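Local coordinates for protein putative citrate lyase, alfa subunit (Streptococcus mutans, PDB 2HJ0) that is of unestablished function but belongs to the CitF family of citrate lyase alpha subunits and has an alpha/beta fold with two large mixed sheets, at residues P170-Y175 / T209-N215; V428-I432 / I505-R509. All coordinates share one frame. Residue numbers count along the deposited sequence, not the author numbering.

Contact 1: residues P170-Y175 / T209-N215; sequences PSSDAY and TLVPYPN
The ring of Y213 lies beside Y175, with Y213 CE2 3.7 Å from Y175 CB, which sits at the edge of the Y213 ring; the two ring centroids are 5.9 Å apart and their planes meet at 82°. A chi1 t (-172°) carries the Y213 ring to this site, and its hydroxyl bonds to Q222. Both backbones are largely extended and run parallel, S171 facing T209, S172 facing L210 (CA to CA 5.5 Å) and D173 facing V211. The single bridge uses V211 N to S172 O (2.9 Å, nearly linear) and a weak bond from S172 N to T209 O (3.5 Å). Just before it, the p rotamer of T209 (chi1 83°) puts T209 OG1 2.9 Å from P170 O, adding a side-chain hydrogen bond. These segments follow the neighbouring parallel strands 164-169 and 202-207, at the carboxyl ends where a Rossmann-like beta-alpha-beta unit, with connecting helix 191-199, places its loops; 171-172 is itself a short, weakly bonded strand antiparallel to 178-179. D173, chi1 p, uses both carboxylate oxygens: D173 OD1 accepts from Y175 N at 2.8 Å, forming an Asx turn, while D173 OD2 takes N215 N at 3.1 Å and also N177. Aspartate suits this place because its short side chain reaches both backbones. The cis peptide before P214 bends the 209-215 segment between Y213 and N215. N215, whose ND2 bonds to N177 O, points its CA-to-CB bond toward 170-175. At the subunit interface, V363 of the second subunit packs on Y213 and F304 of that subunit on P214.

Contact 2: residues V428-I432 / I505-R509; sequences VNTVI and IDVVR
I505 opens segment 505-509 with its CA-to-CB bond toward loop 428-432: I505 CG1 is 3.8 Å from V431 CG1, and I505 CG2 is 3.7 Å from V431 O, so branched aliphatic chains fill a buried space. D506 follows, fully extended (phi/psi -168/-175), its CA-to-CB bond also toward the loop. With chi1 -168°, D506 OD2 lies 2.8 Å from V431 N, the one hydrogen bond across the segments, and 3.2 Å from T430 CA. Aspartate suits this buried place because R8 forms a salt bridge with the same OD2; D506 OD1 accepts weakly from V507 N at 2.7 Å. V507 points its CA-to-CB bond away from the loop, and its side chain packs on L496. V508, chi1 t, meets T430 methyl to methyl, V508 CG2 to T430 CG2 at 3.6 Å; the hydroxyls of T430 (m rotamer) and T387 are hydrogen-bonded. R509 lies out of reach and bonds through NH2 to D9 O. Nearest CA pairs are V431 with D506 (5.9 Å) and T430 with V508 (6.6 Å); no backbone-to-backbone hydrogen bond joins them. A side chain thus holds the loop against strand 504-511, outermost in its mixed sheet within this chain and antiparallel to strand 493-498.

Contacts 1 and 2 do not touch: their centres are 44 Å apart, their nearest atoms about 28 Å, and they lie on opposite sides of the chain's centre, with their own centres about 28 and 17 Å from it respectively. One ten-stranded sheet relates them. Contact 1 joins the segments that follow its neighbouring strands 164-169 and 202-207, whereas contact 2 uses its outermost strand 504-511, so it brings a loop leading toward strand 440-442 of the nine-stranded sheet against the edge of the ten-stranded one. Their surroundings differ too: contact 1 is partly buried and touched by the second subunit, while contact 2 is buried within its own chain.

Contact 1: residues P170-Y175 / T209-N215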
loop_
_atom_site.group_PDB
_atom_site.type_symbol
_atom_site.label_atom_id
_atom_site.label_comp_id
_atom_site.label_asym_id
_atom_site.label_seq_id
_atom_site.Cartn_x
_atom_site.Cartn_y
_atom_site.Cartn_z
ATOM N N PRO A 170 5.675 16.259 -5.512
ATOM C CA PRO A 170 6.931 17.003 -5.607
ATOM C C PRO A 170 8.078 16.239 -6.269
ATOM O O PRO A 170 9.108 16.827 -6.602
ATOM C CB PRO A 170 7.221 17.392 -4.156
ATOM C CG PRO A 170 6.503 16.369 -3.359
ATOM C CD PRO A 170 5.200 16.209 -4.122
ATOM N N SER A 171 7.912 14.929 -6.439
ATOM C CA SER A 171 8.927 14.106 -7.108
ATOM C C SER A 171 8.294 12.825 -7.647
ATOM O O SER A 171 7.332 12.310 -7.079
ATOM C CB SER A 171 10.098 13.767 -6.163
ATOM O OG SER A 171 9.701 13.013 -5.033
ATOM N N SER A 172 8.837 12.321 -8.750
ATOM C CA SER A 172 8.319 11.111 -9.371
ATOM C C SER A 172 9.227 10.653 -10.511
ATOM O O SER A 172 9.879 11.479 -11.147
ATOM C CB SER A 172 6.921 11.389 -9.918
ATOM O OG SER A 172 6.480 10.337 -10.758
ATOM N N ASP A 173 9.306 9.349 -10.761
ATOM C CA ASP A 173 10.116 8.895 -11.888
ATOM C C ASP A 173 9.185 8.850 -13.087
ATOM O O ASP A 173 8.018 9.219 -12.977
ATOM C CB ASP A 173 10.743 7.513 -11.650
ATOM C CG ASP A 173 9.754 6.491 -11.124
ATOM O OD1 ASP A 173 8.590 6.480 -11.598
ATOM O OD2 ASP A 173 10.164 5.686 -10.244
ATOM N N ALA A 174 9.694 8.399 -14.223
ATOM C CA ALA A 174 8.890 8.341 -15.427
ATOM C C ALA A 174 8.051 7.088 -15.468
ATOM O O ALA A 174 7.633 6.641 -16.532
ATOM C CB ALA A 174 9.772 8.415 -16.654
ATOM N N TYR A 175 7.795 6.512 -14.308
ATOM C CA TYR A 175 6.975 5.318 -14.278
ATOM C C TYR A 175 5.882 5.429 -13.229
ATOM O O TYR A 175 5.015 4.558 -13.156
ATOM C CB TYR A 175 7.844 4.089 -14.017
ATOM C CG TYR A 175 7.445 2.886 -14.841
ATOM C CD1 TYR A 175 7.274 2.988 -16.224
ATOM C CD2 TYR A 175 7.289 1.637 -14.255
ATOM C CE1 TYR A 175 6.972 1.879 -17.000
ATOM C CE2 TYR A 175 6.980 0.519 -15.029
ATOM C CZ TYR A 175 6.830 0.651 -16.403
ATOM O OH TYR A 175 6.571 -0.459 -17.178
ATOM N N THR A 209 9.397 17.871 -10.413
ATOM C CA THR A 209 10.774 17.453 -10.597
ATOM C C THR A 209 10.810 15.983 -10.935
ATOM O O THR A 209 10.279 15.163 -10.193
ATOM C CB THR A 209 11.613 17.737 -9.326
ATOM O OG1 THR A 209 11.434 16.683 -8.378
ATOM C CG2 THR A 209 11.163 19.068 -8.681
ATOM N N LEU A 210 11.428 15.659 -12.068
ATOM C CA LEU A 210 11.526 14.283 -12.540
ATOM C C LEU A 210 12.798 13.616 -12.047
ATOM O O LEU A 210 13.903 14.091 -12.284
ATOM C CB LEU A 210 11.489 14.254 -14.065
ATOM C CG LEU A 210 10.617 13.145 -14.671
ATOM C CD1 LEU A 210 10.673 13.233 -16.193
ATOM C CD2 LEU A 210 11.086 11.790 -14.210
ATOM N N VAL A 211 12.637 12.493 -11.376
ATOM C CA VAL A 211 13.769 11.776 -10.829
ATOM C C VAL A 211 14.043 10.474 -11.585
ATOM O O VAL A 211 13.121 9.843 -12.103
ATOM C CB VAL A 211 13.493 11.483 -9.343
ATOM C CG1 VAL A 211 14.526 10.516 -8.774
ATOM C CG2 VAL A 211 13.497 12.794 -8.580
ATOM N N PRO A 212 15.325 10.074 -11.690
ATOM C CA PRO A 212 15.635 8.824 -12.397
ATOM C C PRO A 212 15.060 7.618 -11.647
ATOM O O PRO A 212 14.976 7.609 -10.413
ATOM C CB PRO A 212 17.167 8.818 -12.451
ATOM C CG PRO A 212 17.559 9.648 -11.248
ATOM C CD PRO A 212 16.556 10.766 -11.258
ATOM N N TYR A 213 14.657 6.611 -12.410
ATOM C CA TYR A 213 14.072 5.397 -11.866
ATOM C C TYR A 213 15.110 4.540 -11.155
ATOM O O TYR A 213 16.236 4.399 -11.630
ATOM C CB TYR A 213 13.444 4.587 -13.009
ATOM C CG TYR A 213 12.634 3.387 -12.573
ATOM C CD1 TYR A 213 13.255 2.196 -12.184
ATOM C CD2 TYR A 213 11.246 3.446 -12.534
ATOM C CE1 TYR A 213 12.508 1.094 -11.763
ATOM C CE2 TYR A 213 10.492 2.352 -12.114
ATOM C CZ TYR A 213 11.129 1.184 -11.729
ATOM O OH TYR A 213 10.378 0.118 -11.289
ATOM N N PRO A 214 14.748 3.956 -10.006
ATOM C CA PRO A 214 13.445 4.046 -9.333
ATOM C C PRO A 214 13.492 5.134 -8.260
ATOM O O PRO A 214 14.501 5.280 -7.576
ATOM C CB PRO A 214 13.290 2.668 -8.713
ATOM C CG PRO A 214 14.715 2.378 -8.290
ATOM C CD PRO A 214 15.496 2.782 -9.521
ATOM N N ASN A 215 12.411 5.887 -8.111
ATOM C CA ASN A 215 12.360 6.938 -7.109
ATOM C C ASN A 215 12.000 6.321 -5.756
ATOM O O ASN A 215 11.221 5.360 -5.686
ATOM C CB ASN A 215 11.319 7.990 -7.518
ATOM C CG ASN A 215 11.177 9.117 -6.500
ATOM O OD1 ASN A 215 12.127 9.434 -5.785
ATOM N ND2 ASN A 215 9.988 9.741 -6.447
#

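Contact 2: residues V428-I432 / I505-R509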
loop_
_atom_site.group_PDB
_atom_site.type_symbol
_atom_site.label_atom_id
_atom_site.label_comp_id
_atom_site.label_asym_id
_atom_site.label_seq_id
_atom_site.Cartn_x
_atom_site.Cartn_y
_atom_site.Cartn_z
ATOM N N VAL A 428 -26.456 25.896 16.866
ATOM C CA VAL A 428 -25.492 26.242 15.829
ATOM C C VAL A 428 -26.149 26.288 14.456
ATOM O O VAL A 428 -27.077 25.523 14.176
ATOM C CB VAL A 428 -24.338 25.221 15.786
ATOM C CG1 VAL A 428 -23.639 25.158 17.137
ATOM C CG2 VAL A 428 -24.869 23.861 15.407
ATOM N N ASN A 429 -25.673 27.193 13.605
ATOM C CA ASN A 429 -26.202 27.319 12.248
ATOM C C ASN A 429 -26.005 26.014 11.480
ATOM O O ASN A 429 -26.940 25.516 10.848
ATOM C CB ASN A 429 -25.511 28.470 11.505
ATOM C CG ASN A 429 -25.985 29.841 11.982
ATOM O OD1 ASN A 429 -25.217 30.824 11.986
ATOM N ND2 ASN A 429 -27.266 29.919 12.381
ATOM N N THR A 430 -24.791 25.465 11.528
ATOM C CA THR A 430 -24.486 24.208 10.842
ATOM C C THR A 430 -23.868 23.210 11.822
ATOM O O THR A 430 -23.042 23.581 12.642
ATOM C CB THR A 430 -23.480 24.406 9.689
ATOM O OG1 THR A 430 -23.853 25.546 8.909
ATOM C CG2 THR A 430 -23.461 23.173 8.799
ATOM N N VAL A 431 -24.260 21.945 11.732
ATOM C CA VAL A 431 -23.710 20.934 12.622
ATOM C C VAL A 431 -22.741 20.004 11.905
ATOM O O VAL A 431 -23.121 19.325 10.951
ATOM C CB VAL A 431 -24.807 20.047 13.227
ATOM C CG1 VAL A 431 -24.183 18.963 14.091
ATOM C CG2 VAL A 431 -25.769 20.879 14.030
ATOM N N ILE A 432 -21.492 19.968 12.365
ATOM C CA ILE A 432 -20.506 19.079 11.766
ATOM C C ILE A 432 -20.191 17.939 12.730
ATOM O O ILE A 432 -20.086 16.787 12.313
ATOM C CB ILE A 432 -19.200 19.817 11.366
ATOM C CG1 ILE A 432 -19.409 20.580 10.058
ATOM C CG2 ILE A 432 -18.080 18.813 11.124
ATOM C CD1 ILE A 432 -20.540 21.557 10.101
ATOM N N ILE A 505 -26.399 14.742 8.535
ATOM C CA ILE A 505 -26.509 15.262 9.885
ATOM C C ILE A 505 -27.119 16.657 9.833
ATOM O O ILE A 505 -27.776 17.076 10.772
ATOM C CB ILE A 505 -25.102 15.283 10.590
ATOM C CG1 ILE A 505 -25.145 16.070 11.896
ATOM C CG2 ILE A 505 -24.078 15.946 9.688
ATOM C CD1 ILE A 505 -26.273 15.693 12.833
ATOM N N ASP A 506 -26.937 17.368 8.727
ATOM C CA ASP A 506 -27.490 18.715 8.616
ATOM C C ASP A 506 -27.393 19.198 7.165
ATOM O O ASP A 506 -27.011 18.434 6.278
ATOM C CB ASP A 506 -26.714 19.652 9.555
ATOM C CG ASP A 506 -27.375 21.008 9.735
ATOM O OD1 ASP A 506 -28.554 21.177 9.352
ATOM O OD2 ASP A 506 -26.705 21.912 10.285
ATOM N N VAL A 507 -27.757 20.453 6.920
ATOM C CA VAL A 507 -27.667 21.023 5.581
ATOM C C VAL A 507 -27.324 22.483 5.708
ATOM O O VAL A 507 -27.369 23.043 6.799
ATOM C CB VAL A 507 -28.988 20.919 4.776
ATOM C CG1 VAL A 507 -29.238 19.482 4.338
ATOM C CG2 VAL A 507 -30.129 21.445 5.605
ATOM N N VAL A 508 -26.983 23.096 4.583
ATOM C CA VAL A 508 -26.626 24.499 4.563
ATOM C C VAL A 508 -27.418 25.204 3.481
ATOM O O VAL A 508 -27.456 24.757 2.331
ATOM C CB VAL A 508 -25.131 24.679 4.280
ATOM C CG1 VAL A 508 -24.804 26.143 4.063
ATOM C CG2 VAL A 508 -24.333 24.131 5.441
ATOM N N ARG A 509 -28.048 26.312 3.853
ATOM C CA ARG A 509 -28.842 27.090 2.913
ATOM C C ARG A 509 -28.074 28.307 2.430
ATOM O O ARG A 509 -27.053 28.678 3.011
ATOM C CB ARG A 509 -30.166 27.512 3.561
ATOM C CG ARG A 509 -31.078 26.327 3.838
ATOM C CD ARG A 509 -32.417 26.737 4.420
ATOM N NE ARG A 509 -33.378 25.629 4.416
ATOM C CZ ARG A 509 -33.311 24.572 5.218
ATOM N NH1 ARG A 509 -32.322 24.468 6.103
ATOM N NH2 ARG A 509 -34.236 23.623 5.130
#